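PDB 3SQR: laccase from Botrytis aclada, which probably oxidises hydroquinones and other phenolic, lignin-derived compounds with its copper ions while reducing dioxygen to water. Local coordinates for residues F276-D281 against Y324-N329; T300-I305 against V360-R365. All blocks are in the same frame, centred on the assembly; numbering follows the deposited sequence.

How the interactions relate
The two interactions lie side by side in the middle cupredoxin-like domain of the laccase, their centres about 7 Å apart. Both involve the sheet whose strands run in the order 254-256, 344-348, 323-327, 276-280, 303-305. Interaction 1 joins two inner strands; interaction 2 lays the loop 360-365 against the outermost strand, 303-305, and the turn before it. In the chain the segments alternate: 276-281, 300-305, 324-329, then 360-365. E277, which belongs to interaction 1, links them chiefly through a salt bridge from its carboxylate to R365; the same carboxylate lies at very short, probable hydrogen-bonding distance from T302 OG1. The loop that follows strand 344-348 is thereby tied to the sheet.

Interaction 1 (F276-D281 against Y324-N329); sequences FEFAID and YWIRGN
F276-D281 and Y324-N329 run antiparallel at 166°, their strand axes 4.7 Å apart at closest. A279 and R327 form a hydrogen-bonded pair: R327 N reaches A279 O at 2.7 Å and A279 N donates back to R327 O. The ladder continues from D281 N to W325 O, but its regular part stops at A279/R327. Beyond the strand, E277 N bonds G328 O (2.8 Å), with a weak second bond to N329 O. The side-chain amide of N329 replaces a backbone donor: ND2 gives E277 O a bond of 2.8 Å, the oxygen near the amide plane.

These are inner strands of the middle domain's cupredoxin-like β-sandwich. F278, I280 and I326 face its core, where F278 CE1 abuts I326 CG2 at 3.2 Å; F278 and I280 also touch strand 262-269 of the facing sheet.

On the face of A279 and R327, the arginine, extended from CG to NE (chi2 and chi3 both -167°), grips D281 side-on. R327 NE donates to D281 OD1 at 2.7 Å and R327 NH2 to D281 OD2 at 2.9 Å; both oxygens use syn lone pairs. W325 CB lies over one guanidinium face, and S359 OG also hydrogen-bonds D281 OD2.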
loop_
_atom_site.group_PDB
_atom_site.type_symbol
_atom_site.label_atom_id
_atom_site.label_comp_id
_atom_site.label_asym_id
_atom_site.label_seq_id
_atom_site.Cartn_x
_atom_site.Cartn_y
_atom_site.Cartn_z
ATOM N N PHE A 276 -4.470 -6.671 10.056
ATOM C CA PHE A 276 -3.659 -7.749 10.610
ATOM C C PHE A 276 -2.932 -7.292 11.841
ATOM O O PHE A 276 -2.641 -6.135 12.034
ATOM C CB PHE A 276 -2.692 -8.394 9.575
ATOM C CG PHE A 276 -3.398 -9.048 8.422
ATOM C CD1 PHE A 276 -3.962 -10.306 8.542
ATOM C CD2 PHE A 276 -3.534 -8.372 7.225
ATOM C CE1 PHE A 276 -4.617 -10.900 7.512
ATOM C CE2 PHE A 276 -4.190 -8.950 6.179
ATOM C CZ PHE A 276 -4.764 -10.233 6.335
ATOM N N GLU A 277 -2.617 -8.265 12.684
ATOM C CA GLU A 277 -1.771 -8.079 13.849
ATOM C C GLU A 277 -0.772 -9.231 13.891
ATOM O O GLU A 277 -0.881 -10.213 14.653
ATOM C CB GLU A 277 -2.611 -7.939 15.139
ATOM C CG GLU A 277 -1.752 -7.416 16.279
ATOM C CD GLU A 277 -2.478 -7.324 17.610
ATOM O OE1 GLU A 277 -3.724 -7.245 17.547
ATOM O OE2 GLU A 277 -1.736 -7.331 18.690
ATOM N N PHE A 278 0.217 -9.136 13.014
ATOM C CA PHE A 278 1.077 -10.219 12.707
ATOM C C PHE A 278 1.887 -10.662 13.929
ATOM O O PHE A 278 2.421 -9.809 14.664
ATOM C CB PHE A 278 2.033 -9.779 11.565
ATOM C CG PHE A 278 2.960 -10.827 11.121
ATOM C CD1 PHE A 278 2.603 -11.763 10.178
ATOM C CD2 PHE A 278 4.245 -10.904 11.658
ATOM C CE1 PHE A 278 3.492 -12.739 9.782
ATOM C CE2 PHE A 278 5.171 -11.883 11.210
ATOM C CZ PHE A 278 4.773 -12.799 10.300
ATOM N N ALA A 279 2.052 -11.981 14.052
ATOM C CA ALA A 279 2.796 -12.537 15.207
ATOM C C ALA A 279 3.340 -13.870 14.772
ATOM O O ALA A 279 2.777 -14.510 13.873
ATOM C CB ALA A 279 1.858 -12.657 16.431
ATOM N N ILE A 280 4.450 -14.267 15.377
ATOM C CA ILE A 280 5.026 -15.600 15.181
ATOM C C ILE A 280 5.134 -16.141 16.605
ATOM O O ILE A 280 5.828 -15.559 17.422
ATOM C CB ILE A 280 6.396 -15.565 14.525
ATOM C CG1 ILE A 280 6.316 -14.857 13.161
ATOM C CG2 ILE A 280 6.992 -16.987 14.392
ATOM C CD1 ILE A 280 7.703 -14.673 12.505
ATOM N N ASP A 281 4.399 -17.177 16.903
ATOM C CA ASP A 281 4.388 -17.703 18.262
ATOM C C ASP A 281 5.800 -17.935 18.765
ATOM O O ASP A 281 6.660 -18.484 18.078
ATOM C CB ASP A 281 3.651 -19.032 18.323
ATOM C CG ASP A 281 2.192 -18.917 18.053
ATOM O OD1 ASP A 281 1.643 -17.793 17.863
ATOM O OD2 ASP A 281 1.562 -19.997 18.025
ATOM N N TYR A 324 5.907 -23.524 14.581
ATOM C CA TYR A 324 5.233 -22.480 15.311
ATOM C C TYR A 324 4.208 -21.876 14.368
ATOM O O TYR A 324 4.447 -21.803 13.117
ATOM C CB TYR A 324 6.219 -21.393 15.763
ATOM C CG TYR A 324 7.201 -21.874 16.768
ATOM C CD1 TYR A 324 8.352 -22.457 16.382
ATOM C CD2 TYR A 324 6.924 -21.767 18.138
ATOM C CE1 TYR A 324 9.274 -22.936 17.363
ATOM C CE2 TYR A 324 7.825 -22.246 19.120
ATOM C CZ TYR A 324 8.991 -22.810 18.708
ATOM O OH TYR A 324 9.899 -23.282 19.631
ATOM N N TRP A 325 3.070 -21.516 14.941
ATOM C CA TRP A 325 2.077 -20.818 14.148
ATOM C C TRP A 325 2.555 -19.411 13.810
ATOM O O TRP A 325 3.081 -18.669 14.673
ATOM C CB TRP A 325 0.769 -20.683 14.881
ATOM C CG TRP A 325 -0.009 -21.900 14.858
ATOM C CD1 TRP A 325 -0.334 -22.663 15.927
ATOM C CD2 TRP A 325 -0.564 -22.537 13.692
ATOM N NE1 TRP A 325 -1.098 -23.741 15.510
ATOM C CE2 TRP A 325 -1.229 -23.704 14.139
ATOM C CE3 TRP A 325 -0.564 -22.228 12.321
ATOM C CZ2 TRP A 325 -1.884 -24.601 13.244
ATOM C CZ3 TRP A 325 -1.201 -23.095 11.429
ATOM C CH2 TRP A 325 -1.866 -24.280 11.903
ATOM N N ILE A 326 2.306 -19.033 12.559
ATOM C CA ILE A 326 2.480 -17.620 12.113
ATOM C C ILE A 326 1.076 -17.098 12.039
ATOM O O ILE A 326 0.223 -17.657 11.355
ATOM C CB ILE A 326 3.249 -17.440 10.782
ATOM C CG1 ILE A 326 4.681 -18.072 10.825
ATOM C CG2 ILE A 326 3.288 -15.903 10.384
ATOM C CD1 ILE A 326 5.315 -18.216 9.411
ATOM N N ARG A 327 0.802 -16.052 12.814
ATOM C CA ARG A 327 -0.549 -15.584 12.999
ATOM C C ARG A 327 -0.761 -14.267 12.286
ATOM O O ARG A 327 -0.085 -13.299 12.598
ATOM C CB ARG A 327 -0.836 -15.414 14.499
ATOM C CG ARG A 327 -0.812 -16.793 15.175
ATOM C CD ARG A 327 -1.357 -16.784 16.516
ATOM N NE ARG A 327 -1.007 -18.040 17.172
ATOM C CZ ARG A 327 -1.799 -19.114 17.278
ATOM N NH1 ARG A 327 -3.023 -19.150 16.749
ATOM N NH2 ARG A 327 -1.337 -20.190 17.918
ATOM N N GLY A 328 -1.654 -14.236 11.323
ATOM C CA GLY A 328 -2.050 -12.928 10.797
ATOM C C GLY A 328 -2.865 -12.140 11.805
ATOM O O GLY A 328 -2.922 -10.932 11.748
ATOM N N ASN A 329 -3.566 -12.849 12.698
ATOM C CA ASN A 329 -4.533 -12.205 13.612
ATOM C C ASN A 329 -5.388 -11.213 12.890
ATOM O O ASN A 329 -5.417 -10.018 13.206
ATOM C CB ASN A 329 -3.825 -11.540 14.768
ATOM C CG ASN A 329 -3.232 -12.521 15.732
ATOM O OD1 ASN A 329 -3.931 -13.438 16.210
ATOM N ND2 ASN A 329 -2.022 -12.274 16.141
#

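Interaction 2 (T300-I305 against V360-R365); sequences TDTLLI and VGTTPR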
loop_
_atom_site.group_PDB
_atom_site.type_symbol
_atom_site.label_atom_id
_atom_site.label_comp_id
_atom_site.label_asym_id
_atom_site.label_seq_id
_atom_site.Cartn_x
_atom_site.Cartn_y
_atom_site.Cartn_z
ATOM N N THR A 300 8.496 -6.206 19.675
ATOM C CA THR A 300 7.100 -6.381 19.888
ATOM C C THR A 300 6.774 -7.848 19.645
ATOM O O THR A 300 7.441 -8.503 18.851
ATOM C CB THR A 300 6.251 -5.437 18.966
ATOM O OG1 THR A 300 4.909 -5.512 19.394
ATOM C CG2 THR A 300 6.404 -5.860 17.437
ATOM N N ASP A 301 5.756 -8.352 20.328
ATOM C CA ASP A 301 5.271 -9.715 20.090
ATOM C C ASP A 301 4.269 -9.810 18.951
ATOM O O ASP A 301 4.060 -10.898 18.390
ATOM C CB ASP A 301 4.579 -10.265 21.357
ATOM C CG ASP A 301 5.555 -10.550 22.474
ATOM O OD1 ASP A 301 6.678 -11.042 22.196
ATOM O OD2 ASP A 301 5.168 -10.269 23.630
ATOM N N THR A 302 3.599 -8.701 18.687
ATOM C CA THR A 302 2.594 -8.661 17.621
ATOM C C THR A 302 2.736 -7.329 16.916
ATOM O O THR A 302 3.308 -6.393 17.462
ATOM C CB THR A 302 1.172 -8.872 18.091
ATOM O OG1 THR A 302 0.663 -7.670 18.632
ATOM C CG2 THR A 302 1.065 -9.994 19.127
ATOM N N LEU A 303 2.207 -7.230 15.705
ATOM C CA LEU A 303 2.498 -6.025 14.888
ATOM C C LEU A 303 1.233 -5.686 14.086
ATOM O O LEU A 303 0.814 -6.466 13.175
ATOM C CB LEU A 303 3.661 -6.362 13.982
ATOM C CG LEU A 303 4.242 -5.297 13.047
ATOM C CD1 LEU A 303 4.444 -3.987 13.762
ATOM C CD2 LEU A 303 5.517 -5.777 12.389
ATOM N N LEU A 304 0.623 -4.561 14.455
ATOM C CA LEU A 304 -0.598 -4.076 13.871
ATOM C C LEU A 304 -0.236 -3.536 12.495
ATOM O O LEU A 304 0.710 -2.770 12.388
ATOM C CB LEU A 304 -1.241 -2.996 14.713
ATOM C CG LEU A 304 -1.794 -3.457 16.081
ATOM C CD1 LEU A 304 -1.974 -2.235 17.022
ATOM C CD2 LEU A 304 -3.091 -4.176 15.855
ATOM N N ILE A 305 -0.967 -3.948 11.471
ATOM C CA ILE A 305 -0.607 -3.528 10.112
ATOM C C ILE A 305 -1.856 -3.233 9.365
ATOM O O ILE A 305 -2.729 -4.116 9.126
ATOM C CB ILE A 305 0.204 -4.566 9.289
ATOM C CG1 ILE A 305 1.338 -5.214 10.076
ATOM C CG2 ILE A 305 0.732 -3.904 7.964
ATOM C CD1 ILE A 305 2.048 -6.342 9.322
ATOM N N VAL A 360 1.383 -21.905 21.330
ATOM C CA VAL A 360 0.411 -21.057 22.010
ATOM C C VAL A 360 0.741 -19.641 21.597
ATOM O O VAL A 360 1.887 -19.191 21.707
ATOM C CB VAL A 360 0.458 -21.294 23.567
ATOM C CG1 VAL A 360 -0.336 -20.286 24.334
ATOM C CG2 VAL A 360 -0.070 -22.710 23.854
ATOM N N GLY A 361 -0.271 -18.964 21.096
ATOM C CA GLY A 361 -0.107 -17.624 20.634
ATOM C C GLY A 361 -0.163 -16.588 21.724
ATOM O O GLY A 361 -0.792 -16.768 22.758
ATOM N N THR A 362 0.503 -15.481 21.459
ATOM C CA THR A 362 0.355 -14.287 22.243
ATOM C C THR A 362 -1.021 -13.683 22.061
ATOM O O THR A 362 -1.502 -13.528 20.923
ATOM C CB THR A 362 1.434 -13.292 21.795
ATOM O OG1 THR A 362 2.688 -13.804 22.237
ATOM C CG2 THR A 362 1.199 -11.963 22.401
ATOM N N THR A 363 -1.659 -13.301 23.160
ATOM C CA THR A 363 -2.952 -12.699 23.103
ATOM C C THR A 363 -2.799 -11.389 22.305
ATOM O O THR A 363 -2.041 -10.513 22.712
ATOM C CB THR A 363 -3.485 -12.335 24.500
ATOM O OG1 THR A 363 -3.636 -13.542 25.281
ATOM C CG2 THR A 363 -4.807 -11.540 24.412
ATOM N N PRO A 364 -3.524 -11.279 21.210
ATOM C CA PRO A 364 -3.424 -10.027 20.417
ATOM C C PRO A 364 -4.110 -8.839 21.077
ATOM O O PRO A 364 -5.046 -8.985 21.874
ATOM C CB PRO A 364 -4.102 -10.359 19.097
ATOM C CG PRO A 364 -4.616 -11.759 19.198
ATOM C CD PRO A 364 -4.414 -12.275 20.585
ATOM N N ARG A 365 -3.613 -7.648 20.781
ATOM C CA ARG A 365 -4.317 -6.454 21.194
ATOM C C ARG A 365 -5.746 -6.442 20.654
ATOM O O ARG A 365 -6.652 -6.031 21.354
ATOM C CB ARG A 365 -3.539 -5.208 20.769
ATOM C CG ARG A 365 -2.351 -4.957 21.588
ATOM C CD ARG A 365 -1.390 -3.974 20.929
ATOM N NE ARG A 365 -0.650 -4.658 19.876
ATOM C CZ ARG A 365 0.344 -4.083 19.212
ATOM N NH1 ARG A 365 0.653 -2.820 19.460
ATOM N NH2 ARG A 365 1.028 -4.763 18.326
HETATM O O HOH W 1 3.810 -13.755 19.337
#
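T302 OG1 has two polar partners: NH2 of R365 donates to it at 2.9 Å, and E277 OE2 lies unusually close to it, probably as a hydrogen-bond partner. The N-H of the arginine points to the oxygen at 154°, and the hydroxyl sits 16° out of the guanidinium plane. A chi1 near +80° sets OG1 between the backbone N and the carbonyl carbon of T302, while CG2 lies beside the backbone N. T302 O is just as near to NH2, but the angle there is too poor for a hydrogen bond; this carbonyl instead accepts from T300 OG1 at 2.7 Å, a bond that bridges the bend between the two threonines.

A bend at chi3 places NE of R365, and the side chain runs antiparallel alongside that of T302. L304 CD1 lies 3.6 Å above the guanidinium plane, over its centre, so the methyl caps the middle of one guanidinium face in a van der Waals contact. Salt bridges from NE to E277 and from NH2 to E371 place carboxylates at these two nitrogens, which probably offset the positive charge.

Earlier in the loop, at T362, the direct contact is between methyl and methylene groups. The methyl CG2 of T362, anti to its backbone N, meets T302 CG2 at 3.8 Å and D301 CB at 3.9 Å. A water beside this patch hydrogen-bonds to D301 O and to T362 OG1, linking the D301 carbonyl to the T362 hydroxyl.

Segment 300-305 carries the turn between strand 293-300 and the outermost strand 303-305, whose backbone pairs with strand 276-280; the loop 360-365, between strands 344-348 and 387-398, crosses beside this edge, with P364 resting on E277 and N329.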